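Local coordinates for protein phenylalanyl-tRNA synthetase beta chain (Pyrococcus horikoshii, PDB 2CXI) that forms the beta subunit of the tetrameric synthetase that uses ATP to join L-phenylalanine to tRNA(Phe), here as its N-terminal fragment, at residues Phe4-Ile15 with Leu59-Lys70; Tyr103-Leu112 with Val243-Leu254. All coordinates share one frame; numbering follows the deposited sequence.

Contact 1. Residues Phe4-Ile15 with Leu59-Lys70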
loop_
_atom_site.group_PDB
_atom_site.type_symbol
_atom_site.label_atom_id
_atom_site.label_comp_id
_atom_site.label_asym_id
_atom_site.label_seq_id
_atom_site.Cartn_x
_atom_site.Cartn_y
_atom_site.Cartn_z
ATOM N N PHE A 4 -33.458 -31.013 -7.539
ATOM C CA PHE A 4 -32.867 -30.398 -6.349
ATOM C C PHE A 4 -33.918 -30.261 -5.284
ATOM O O PHE A 4 -35.084 -30.120 -5.586
ATOM C CB PHE A 4 -32.251 -29.020 -6.663
ATOM C CG PHE A 4 -33.219 -28.041 -7.306
ATOM C CD1 PHE A 4 -33.549 -28.152 -8.648
ATOM C CD2 PHE A 4 -33.774 -27.012 -6.569
ATOM C CE1 PHE A 4 -34.446 -27.248 -9.252
ATOM C CE2 PHE A 4 -34.630 -26.090 -7.156
ATOM C CZ PHE A 4 -34.964 -26.213 -8.490
ATOM N N ASP A 5 -33.473 -30.290 -4.037
ATOM C CA ASP A 5 -34.347 -30.188 -2.908
ATOM C C ASP A 5 -34.468 -28.753 -2.415
ATOM O O ASP A 5 -33.515 -27.968 -2.491
ATOM C CB ASP A 5 -33.804 -31.028 -1.773
ATOM C CG ASP A 5 -33.748 -32.500 -2.106
ATOM O OD1 ASP A 5 -34.442 -32.987 -3.042
ATOM O OD2 ASP A 5 -33.065 -33.253 -1.413
ATOM N N VAL A 6 -35.657 -28.423 -1.922
ATOM C CA VAL A 6 -35.945 -27.118 -1.375
ATOM C C VAL A 6 -36.900 -27.225 -0.180
ATOM O O VAL A 6 -37.703 -28.190 -0.052
ATOM C CB VAL A 6 -36.561 -26.147 -2.415
ATOM C CG1 VAL A 6 -35.566 -25.809 -3.571
ATOM C CG2 VAL A 6 -37.860 -26.698 -3.001
ATOM N N SER A 7 -36.828 -26.207 0.674
ATOM C CA SER A 7 -37.747 -26.120 1.775
ATOM C C SER A 7 -38.961 -25.284 1.438
ATOM O O SER A 7 -38.832 -24.190 0.886
ATOM C CB SER A 7 -36.999 -25.649 3.048
ATOM O OG SER A 7 -37.823 -24.889 3.873
ATOM N N LYS A 8 -40.163 -25.819 1.725
ATOM C CA LYS A 8 -41.402 -25.078 1.450
ATOM C C LYS A 8 -41.403 -23.714 2.130
ATOM O O LYS A 8 -41.833 -22.723 1.524
ATOM C CB LYS A 8 -42.654 -25.860 1.881
ATOM C CG LYS A 8 -44.002 -25.111 1.651
ATOM C CD LYS A 8 -45.171 -26.072 2.093
ATOM C CE LYS A 8 -46.570 -25.461 1.855
ATOM N NZ LYS A 8 -46.902 -24.302 2.786
ATOM N N SER A 9 -40.966 -23.659 3.387
ATOM C CA SER A 9 -40.985 -22.368 4.117
ATOM C C SER A 9 -39.899 -21.409 3.550
ATOM O O SER A 9 -40.082 -20.179 3.564
ATOM C CB SER A 9 -40.836 -22.576 5.644
ATOM O OG SER A 9 -39.526 -23.040 5.954
ATOM N N ASP A 10 -38.804 -21.965 3.037
ATOM C CA ASP A 10 -37.765 -21.114 2.396
ATOM C C ASP A 10 -38.366 -20.452 1.156
ATOM O O ASP A 10 -38.259 -19.249 0.986
ATOM C CB ASP A 10 -36.519 -21.926 2.067
ATOM C CG ASP A 10 -35.363 -21.080 1.549
ATOM O OD1 ASP A 10 -35.151 -19.976 2.076
ATOM O OD2 ASP A 10 -34.581 -21.476 0.645
ATOM N N LEU A 11 -39.038 -21.231 0.286
ATOM C CA LEU A 11 -39.703 -20.668 -0.893
ATOM C C LEU A 11 -40.710 -19.578 -0.542
ATOM O O LEU A 11 -40.729 -18.484 -1.162
ATOM C CB LEU A 11 -40.457 -21.797 -1.608
ATOM C CG LEU A 11 -39.914 -22.659 -2.755
ATOM C CD1 LEU A 11 -38.687 -22.259 -3.578
ATOM C CD2 LEU A 11 -40.128 -24.167 -2.585
ATOM N N GLU A 12 -41.548 -19.856 0.456
ATOM C CA GLU A 12 -42.588 -18.932 0.877
ATOM C C GLU A 12 -42.049 -17.617 1.496
ATOM O O GLU A 12 -42.617 -16.557 1.226
ATOM C CB GLU A 12 -43.608 -19.645 1.795
ATOM C CG GLU A 12 -44.340 -20.715 0.963
ATOM C CD GLU A 12 -45.303 -21.609 1.720
ATOM O OE1 GLU A 12 -45.189 -21.748 2.968
ATOM O OE2 GLU A 12 -46.206 -22.178 1.031
ATOM N N ARG A 13 -40.984 -17.680 2.289
ATOM C CA ARG A 13 -40.346 -16.424 2.770
ATOM C C ARG A 13 -39.789 -15.625 1.601
ATOM O O ARG A 13 -39.918 -14.403 1.587
ATOM C CB ARG A 13 -39.308 -16.662 3.883
ATOM C CG ARG A 13 -38.061 -17.465 3.522
ATOM C CD ARG A 13 -36.875 -17.277 4.482
ATOM N NE ARG A 13 -35.796 -18.212 4.211
ATOM C CZ ARG A 13 -34.823 -18.488 5.081
ATOM N NH1 ARG A 13 -34.791 -17.888 6.276
ATOM N NH2 ARG A 13 -33.876 -19.358 4.763
ATOM N N LEU A 14 -39.246 -16.308 0.587
ATOM C CA LEU A 14 -38.716 -15.643 -0.595
ATOM C C LEU A 14 -39.811 -15.003 -1.480
ATOM O O LEU A 14 -39.700 -13.851 -1.930
ATOM C CB LEU A 14 -37.819 -16.619 -1.394
ATOM C CG LEU A 14 -36.493 -17.046 -0.751
ATOM C CD1 LEU A 14 -35.941 -18.260 -1.516
ATOM C CD2 LEU A 14 -35.490 -15.853 -0.753
ATOM N N ILE A 15 -40.900 -15.744 -1.713
ATOM C CA ILE A 15 -42.016 -15.213 -2.489
ATOM C C ILE A 15 -42.785 -14.214 -1.646
ATOM O O ILE A 15 -43.328 -13.268 -2.181
ATOM C CB ILE A 15 -43.000 -16.383 -2.872
ATOM C CG1 ILE A 15 -42.275 -17.346 -3.866
ATOM C CG2 ILE A 15 -44.282 -15.806 -3.438
ATOM C CD1 ILE A 15 -42.855 -18.755 -3.870
ATOM N N LEU A 59 -32.581 -21.341 -12.674
ATOM C CA LEU A 59 -33.803 -21.966 -12.211
ATOM C C LEU A 59 -33.544 -23.131 -11.309
ATOM O O LEU A 59 -34.500 -23.840 -10.972
ATOM C CB LEU A 59 -34.669 -22.430 -13.410
ATOM C CG LEU A 59 -35.754 -21.509 -13.978
ATOM C CD1 LEU A 59 -35.640 -20.082 -13.516
ATOM C CD2 LEU A 59 -35.955 -21.560 -15.511
ATOM N N TRP A 60 -32.297 -23.349 -10.900
ATOM C CA TRP A 60 -31.959 -24.562 -10.141
ATOM C C TRP A 60 -31.760 -24.375 -8.665
ATOM O O TRP A 60 -30.950 -25.100 -8.052
ATOM C CB TRP A 60 -30.716 -25.261 -10.713
ATOM C CG TRP A 60 -30.802 -25.617 -12.122
ATOM C CD1 TRP A 60 -31.929 -25.688 -12.908
ATOM C CD2 TRP A 60 -29.705 -25.954 -12.961
ATOM N NE1 TRP A 60 -31.583 -26.035 -14.189
ATOM C CE2 TRP A 60 -30.220 -26.201 -14.246
ATOM C CE3 TRP A 60 -28.308 -26.062 -12.756
ATOM C CZ2 TRP A 60 -29.407 -26.552 -15.326
ATOM C CZ3 TRP A 60 -27.510 -26.399 -13.835
ATOM C CH2 TRP A 60 -28.069 -26.648 -15.102
ATOM N N SER A 61 -32.460 -23.404 -8.067
ATOM C CA SER A 61 -32.439 -23.262 -6.627
ATOM C C SER A 61 -33.719 -22.597 -6.166
ATOM O O SER A 61 -34.465 -22.030 -6.986
ATOM C CB SER A 61 -31.226 -22.399 -6.179
ATOM O OG SER A 61 -31.446 -21.045 -6.560
ATOM N N ALA A 62 -33.909 -22.567 -4.848
ATOM C CA ALA A 62 -35.098 -21.906 -4.252
ATOM C C ALA A 62 -35.200 -20.454 -4.680
ATOM O O ALA A 62 -36.298 -19.930 -4.943
ATOM C CB ALA A 62 -35.044 -21.972 -2.722
ATOM N N GLU A 63 -34.036 -19.786 -4.726
ATOM C CA GLU A 63 -34.040 -18.349 -5.034
ATOM C C GLU A 63 -34.584 -18.115 -6.443
ATOM O O GLU A 63 -35.377 -17.188 -6.675
ATOM C CB GLU A 63 -32.630 -17.712 -4.882
ATOM C CG GLU A 63 -32.016 -17.863 -3.487
ATOM C CD GLU A 63 -31.273 -19.182 -3.281
ATOM O OE1 GLU A 63 -31.286 -20.066 -4.161
ATOM O OE2 GLU A 63 -30.645 -19.344 -2.234
ATOM N N GLY A 64 -34.107 -18.919 -7.393
ATOM C CA GLY A 64 -34.486 -18.767 -8.800
ATOM C C GLY A 64 -35.942 -19.171 -9.045
ATOM O O GLY A 64 -36.656 -18.543 -9.840
ATOM N N VAL A 65 -36.370 -20.220 -8.345
ATOM C CA VAL A 65 -37.769 -20.683 -8.408
ATOM C C VAL A 65 -38.768 -19.624 -7.865
ATOM O O VAL A 65 -39.793 -19.301 -8.513
ATOM C CB VAL A 65 -37.911 -22.027 -7.664
ATOM C CG1 VAL A 65 -39.420 -22.462 -7.579
ATOM C CG2 VAL A 65 -37.107 -23.084 -8.365
ATOM N N ALA A 66 -38.446 -19.066 -6.688
ATOM C CA ALA A 66 -39.252 -18.039 -6.046
ATOM C C ALA A 66 -39.302 -16.814 -6.935
ATOM O O ALA A 66 -40.324 -16.164 -7.056
ATOM C CB ALA A 66 -38.647 -17.683 -4.692
ATOM N N ARG A 67 -38.178 -16.495 -7.561
ATOM C CA ARG A 67 -38.121 -15.306 -8.418
ATOM C C ARG A 67 -39.104 -15.498 -9.580
ATOM O O ARG A 67 -39.953 -14.649 -9.814
ATOM C CB ARG A 67 -36.669 -15.101 -8.914
ATOM C CG ARG A 67 -36.366 -13.769 -9.661
ATOM C CD ARG A 67 -34.843 -13.578 -9.758
ATOM N NE ARG A 67 -34.254 -14.741 -10.411
ATOM C CZ ARG A 67 -33.046 -15.244 -10.174
ATOM N NH1 ARG A 67 -32.209 -14.688 -9.282
ATOM N NH2 ARG A 67 -32.669 -16.314 -10.865
ATOM N N GLN A 68 -39.037 -16.637 -10.267
ATOM C CA GLN A 68 -39.980 -16.909 -11.338
ATOM C C GLN A 68 -41.415 -16.820 -10.909
ATOM O O GLN A 68 -42.244 -16.217 -11.607
ATOM C CB GLN A 68 -39.815 -18.307 -11.897
ATOM C CG GLN A 68 -39.590 -18.251 -13.317
ATOM C CD GLN A 68 -38.141 -18.136 -13.424
ATOM O OE1 GLN A 68 -37.598 -17.450 -14.296
ATOM N NE2 GLN A 68 -37.468 -18.785 -12.468
ATOM N N ILE A 69 -41.719 -17.471 -9.796
ATOM C CA ILE A 69 -43.086 -17.436 -9.265
ATOM C C ILE A 69 -43.536 -16.007 -8.948
ATOM O O ILE A 69 -44.689 -15.655 -9.202
ATOM C CB ILE A 69 -43.219 -18.408 -8.080
ATOM C CG1 ILE A 69 -43.053 -19.838 -8.594
ATOM C CG2 ILE A 69 -44.592 -18.252 -7.341
ATOM C CD1 ILE A 69 -42.813 -20.869 -7.442
ATOM N N LYS A 70 -42.657 -15.196 -8.360
ATOM C CA LYS A 70 -43.029 -13.800 -8.059
ATOM C C LYS A 70 -43.445 -13.066 -9.344
ATOM O O LYS A 70 -44.429 -12.311 -9.348
ATOM C CB LYS A 70 -41.888 -13.030 -7.347
ATOM C CG LYS A 70 -41.796 -13.354 -5.820
ATOM C CD LYS A 70 -40.842 -12.428 -5.081
ATOM C CE LYS A 70 -39.398 -12.720 -5.443
ATOM N NZ LYS A 70 -38.506 -12.023 -4.409
#
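The carbonyl carbon Trp60 C lies over the centre of one face of the Phe4 ring, 3.6 Å above its plane, while Val65 CG2 meets the ring edge, 3.8 Å from Phe4 CZ. With chi1 at 55° the Phe4 CG stands between its own N and C, which lays the ring against the Trp60-Ser61 backbone. The Arg13 guanidinium takes Asp10 OD1 at its edge and in plane through NE and NH2; the other oxygen, Asp10 OD2, lies 3.4 Å from Ala62 CB and is paired with Arg257.

The helix axes approach to 8.9 Å at 47°, consistent with small residues, Ala62 and Ala66, at the interface. Ala62 CB receives Leu11 CD1 at 3.8 Å, and Ala66 CB sits 3.6 Å from Leu14 CB and 3.7 Å from Ile15 CG1. The side chains of Ile15 and Ile69 cross obliquely, Ile15 CD1 against Ile69 CG2. Lys70 NZ gives Leu14 O a weak hydrogen bond (3.3 Å) and pairs with Glu256.

Ser7 N-caps helix 8-15, its OG accepting from Asp10 N, where strand 3-7, bonded to strand 44-51, ends; helix 116-133 touches Phe4 and Asp10, and Trp24 of helix 21-30 packs on Leu11, Ile15 and Ile69.

Contact 2. Residues Tyr103-Leu112 with Val243-Leu254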
loop_
_atom_site.group_PDB
_atom_site.type_symbol
_atom_site.label_atom_id
_atom_site.label_comp_id
_atom_site.label_asym_id
_atom_site.label_seq_id
_atom_site.Cartn_x
_atom_site.Cartn_y
_atom_site.Cartn_z
ATOM N N TYR A 103 -9.275 -19.219 -16.501
ATOM C CA TYR A 103 -10.134 -18.095 -16.057
ATOM C C TYR A 103 -10.638 -18.235 -14.644
ATOM O O TYR A 103 -11.018 -19.319 -14.238
ATOM C CB TYR A 103 -11.336 -17.882 -17.001
ATOM C CG TYR A 103 -10.870 -17.594 -18.401
ATOM C CD1 TYR A 103 -10.270 -16.354 -18.709
ATOM C CD2 TYR A 103 -10.976 -18.561 -19.416
ATOM C CE1 TYR A 103 -9.794 -16.097 -20.014
ATOM C CE2 TYR A 103 -10.522 -18.315 -20.710
ATOM C CZ TYR A 103 -9.928 -17.080 -20.995
ATOM O OH TYR A 103 -9.486 -16.837 -22.270
ATOM N N GLY A 104 -10.625 -17.108 -13.919
ATOM C CA GLY A 104 -11.260 -16.919 -12.600
ATOM C C GLY A 104 -12.031 -15.594 -12.670
ATOM O O GLY A 104 -11.557 -14.581 -13.251
ATOM N N VAL A 105 -13.247 -15.599 -12.132
ATOM C CA VAL A 105 -14.027 -14.376 -11.946
ATOM C C VAL A 105 -14.553 -14.461 -10.514
ATOM O O VAL A 105 -14.675 -15.570 -9.937
ATOM C CB VAL A 105 -15.202 -14.233 -12.970
ATOM C CG1 VAL A 105 -14.625 -14.027 -14.417
ATOM C CG2 VAL A 105 -16.123 -15.513 -12.932
ATOM N N TYR A 106 -14.879 -13.304 -9.954
ATOM C CA TYR A 106 -15.049 -13.153 -8.508
ATOM C C TYR A 106 -16.150 -12.150 -8.168
ATOM O O TYR A 106 -16.410 -11.197 -8.912
ATOM C CB TYR A 106 -13.713 -12.696 -7.859
ATOM C CG TYR A 106 -12.594 -13.651 -8.260
ATOM C CD1 TYR A 106 -12.324 -14.791 -7.501
ATOM C CD2 TYR A 106 -11.888 -13.455 -9.442
ATOM C CE1 TYR A 106 -11.361 -15.712 -7.905
ATOM C CE2 TYR A 106 -10.933 -14.359 -9.859
ATOM C CZ TYR A 106 -10.688 -15.487 -9.088
ATOM O OH TYR A 106 -9.773 -16.377 -9.543
ATOM N N ALA A 107 -16.734 -12.334 -6.995
ATOM C CA ALA A 107 -17.674 -11.366 -6.459
ATOM C C ALA A 107 -17.665 -11.418 -4.935
ATOM O O ALA A 107 -17.272 -12.419 -4.312
ATOM C CB ALA A 107 -19.094 -11.606 -7.038
ATOM N N ILE A 108 -18.106 -10.317 -4.352
ATOM C CA ILE A 108 -18.403 -10.271 -2.942
ATOM C C ILE A 108 -19.884 -9.974 -2.803
ATOM O O ILE A 108 -20.422 -9.117 -3.481
ATOM C CB ILE A 108 -17.536 -9.190 -2.229
ATOM C CG1 ILE A 108 -16.068 -9.589 -2.300
ATOM C CG2 ILE A 108 -18.000 -8.960 -0.739
ATOM C CD1 ILE A 108 -15.091 -8.396 -2.102
ATOM N N VAL A 109 -20.538 -10.683 -1.909
ATOM C CA VAL A 109 -21.939 -10.363 -1.575
ATOM C C VAL A 109 -22.012 -10.063 -0.059
ATOM O O VAL A 109 -21.670 -10.930 0.765
ATOM C CB VAL A 109 -22.889 -11.504 -1.951
ATOM C CG1 VAL A 109 -24.361 -11.116 -1.671
ATOM C CG2 VAL A 109 -22.757 -11.863 -3.415
ATOM N N GLU A 110 -22.441 -8.840 0.306
ATOM C CA GLU A 110 -22.397 -8.410 1.729
ATOM C C GLU A 110 -23.774 -8.416 2.369
ATOM O O GLU A 110 -24.765 -8.348 1.657
ATOM C CB GLU A 110 -21.832 -6.979 1.847
ATOM C CG GLU A 110 -20.378 -6.930 1.423
ATOM C CD GLU A 110 -19.769 -5.544 1.545
ATOM O OE1 GLU A 110 -20.517 -4.571 1.473
ATOM O OE2 GLU A 110 -18.535 -5.443 1.696
ATOM N N GLY A 111 -23.818 -8.467 3.708
ATOM C CA GLY A 111 -25.053 -8.174 4.482
ATOM C C GLY A 111 -26.030 -9.332 4.496
ATOM O O GLY A 111 -27.248 -9.136 4.601
ATOM N N LEU A 112 -25.502 -10.547 4.386
ATOM C CA LEU A 112 -26.355 -11.710 4.374
ATOM C C LEU A 112 -26.654 -12.094 5.820
ATOM O O LEU A 112 -25.819 -11.914 6.708
ATOM C CB LEU A 112 -25.677 -12.864 3.633
ATOM C CG LEU A 112 -25.593 -12.651 2.099
ATOM C CD1 LEU A 112 -24.535 -13.567 1.508
ATOM C CD2 LEU A 112 -26.940 -12.862 1.391
ATOM N N VAL A 243 -17.968 -18.994 -17.046
ATOM C CA VAL A 243 -17.719 -18.685 -15.615
ATOM C C VAL A 243 -18.467 -17.428 -15.178
ATOM O O VAL A 243 -18.912 -17.329 -14.024
ATOM C CB VAL A 243 -16.237 -18.686 -15.270
ATOM C CG1 VAL A 243 -15.642 -20.127 -15.515
ATOM C CG2 VAL A 243 -15.444 -17.608 -16.079
HETATM N N MSE A 244 -18.648 -16.480 -16.100
HETATM C CA MSE A 244 -19.423 -15.271 -15.786
HETATM C C MSE A 244 -20.913 -15.542 -15.630
HETATM O O MSE A 244 -21.546 -14.998 -14.761
HETATM C CB MSE A 244 -19.191 -14.215 -16.851
HETATM C CG MSE A 244 -17.765 -13.729 -16.832
HETATM SE SE MSE A 244 -17.593 -12.243 -15.606
HETATM C CE MSE A 244 -18.283 -10.787 -16.822
ATOM N N LEU A 245 -21.459 -16.384 -16.493
ATOM C CA LEU A 245 -22.863 -16.810 -16.347
ATOM C C LEU A 245 -23.090 -17.416 -14.969
ATOM O O LEU A 245 -24.000 -16.999 -14.252
ATOM C CB LEU A 245 -23.245 -17.803 -17.458
ATOM C CG LEU A 245 -24.740 -18.120 -17.617
ATOM C CD1 LEU A 245 -25.241 -19.122 -16.524
ATOM C CD2 LEU A 245 -25.573 -16.835 -17.713
ATOM N N ALA A 246 -22.231 -18.377 -14.601
ATOM C CA ALA A 246 -22.337 -19.085 -13.330
ATOM C C ALA A 246 -22.209 -18.097 -12.130
ATOM O O ALA A 246 -22.974 -18.137 -11.138
ATOM C CB ALA A 246 -21.246 -20.136 -13.267
ATOM N N LEU A 247 -21.275 -17.167 -12.239
ATOM C CA LEU A 247 -21.104 -16.156 -11.181
ATOM C C LEU A 247 -22.376 -15.298 -11.059
ATOM O O LEU A 247 -22.844 -14.993 -9.951
ATOM C CB LEU A 247 -19.918 -15.239 -11.556
ATOM C CG LEU A 247 -19.625 -14.126 -10.536
ATOM C CD1 LEU A 247 -19.048 -14.789 -9.206
ATOM C CD2 LEU A 247 -18.644 -13.073 -11.127
ATOM N N ASN A 248 -22.930 -14.902 -12.208
ATOM C CA ASN A 248 -24.129 -14.122 -12.247
ATOM C C ASN A 248 -25.290 -14.837 -11.575
ATOM O O ASN A 248 -26.048 -14.214 -10.834
ATOM C CB ASN A 248 -24.486 -13.734 -13.678
ATOM C CG ASN A 248 -23.449 -12.729 -14.315
ATOM O OD1 ASN A 248 -23.478 -12.456 -15.535
ATOM N ND2 ASN A 248 -22.609 -12.173 -13.493
ATOM N N VAL A 249 -25.450 -16.128 -11.879
ATOM C CA VAL A 249 -26.471 -16.935 -11.216
ATOM C C VAL A 249 -26.260 -16.918 -9.667
ATOM O O VAL A 249 -27.191 -16.650 -8.912
ATOM C CB VAL A 249 -26.502 -18.376 -11.817
ATOM C CG1 VAL A 249 -27.328 -19.334 -10.923
ATOM C CG2 VAL A 249 -27.043 -18.335 -13.276
HETATM N N MSE A 250 -25.038 -17.190 -9.213
HETATM C CA MSE A 250 -24.709 -17.222 -7.763
HETATM C C MSE A 250 -25.048 -15.907 -7.070
HETATM O O MSE A 250 -25.688 -15.907 -6.018
HETATM C CB MSE A 250 -23.218 -17.522 -7.506
HETATM C CG MSE A 250 -22.741 -18.925 -7.867
HETATM SE SE MSE A 250 -23.704 -20.394 -6.833
HETATM C CE MSE A 250 -23.804 -19.606 -5.102
ATOM N N VAL A 251 -24.558 -14.788 -7.611
ATOM C CA VAL A 251 -24.774 -13.497 -6.934
ATOM C C VAL A 251 -26.228 -12.999 -6.981
ATOM O O VAL A 251 -26.670 -12.350 -6.047
ATOM C CB VAL A 251 -23.805 -12.359 -7.460
ATOM C CG1 VAL A 251 -22.337 -12.810 -7.392
ATOM C CG2 VAL A 251 -24.148 -11.929 -8.895
ATOM N N THR A 252 -26.956 -13.265 -8.075
ATOM C CA THR A 252 -28.359 -12.884 -8.111
ATOM C C THR A 252 -29.210 -13.770 -7.205
ATOM O O THR A 252 -30.179 -13.286 -6.634
ATOM C CB THR A 252 -28.942 -12.789 -9.545
ATOM O OG1 THR A 252 -28.818 -14.046 -10.220
ATOM C CG2 THR A 252 -28.115 -11.764 -10.421
ATOM N N ALA A 253 -28.838 -15.035 -7.041
ATOM C CA ALA A 253 -29.538 -15.847 -6.043
ATOM C C ALA A 253 -29.379 -15.225 -4.635
ATOM O O ALA A 253 -30.349 -15.090 -3.884
ATOM C CB ALA A 253 -29.037 -17.285 -6.077
ATOM N N LEU A 254 -28.151 -14.821 -4.293
ATOM C CA LEU A 254 -27.877 -14.175 -3.005
ATOM C C LEU A 254 -28.512 -12.795 -2.856
ATOM O O LEU A 254 -28.971 -12.423 -1.759
ATOM C CB LEU A 254 -26.350 -14.162 -2.716
ATOM C CG LEU A 254 -25.667 -15.520 -2.507
ATOM C CD1 LEU A 254 -24.146 -15.388 -2.279
ATOM C CD2 LEU A 254 -26.327 -16.331 -1.355
#
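Val105 meets helix 243-254 with both methyls, and its rotamer divides the work between them. CG2 drops onto Val243, 3.8 Å from Val243 CG2, and also lies 3.9 Å from Leu247 CD2. With chi1 at -67°, CG1 lies anti to the carbonyl carbon and points to selenomethionine Met244, a contact left doubtful because that side chain has two conformers. Replacing this valine by an alanine removes both methyls and is likely to leave Val243 CG2 and Leu247 CD2 without their partner on the strand, opening a gap there.

Leu247 holds CG opposite its backbone N (chi1 180°), which brings the branch point up to the strand; CD1 then meets Ala107 CB and CD2 meets Tyr106 O. Ala107 CB is the tight spot, just 3.5 Å from Val251 CG1. Val109 splits likewise, CG1 touching Leu254 CB at 3.8 Å and CG2 lying 4.1 Å from Val251 CG1, and Leu112 CD2 ends against Leu254 O.

No hydrogen bond crosses. The strand and helix axes run 8.6 Å apart at only 18°, the near-alignment of alpha/beta layer packing: helix 240-255, in the B3/4 domain region, covers one face of the mixed sheet, where strand 103-110 is bonded to strands 231-237 and 260-267.

Both contacts are mainly buried, but contact 2 lies nearer the middle of the chain, its centre about 6 Å from the chain's centre against about 14 Å for contact 1. They share no helix or strand. Contact 1 joins a strand-helix unit to a second helix and mixes alanine-mediated helix packing with charged side chains, Asp10, Glu63 and Lys70, whose partners Arg257 and Glu256 follow helix 240-255. Contact 2, a helix laid along a strand, has no hydrogen bond across it and is almost wholly aliphatic, with a few methyls against backbone carbonyls. Their centres are 18 Å apart, yet they touch: Glu63 CG packs 3.3 Å from Ala253 O, so helices 62-72 and 240-255 adjoin.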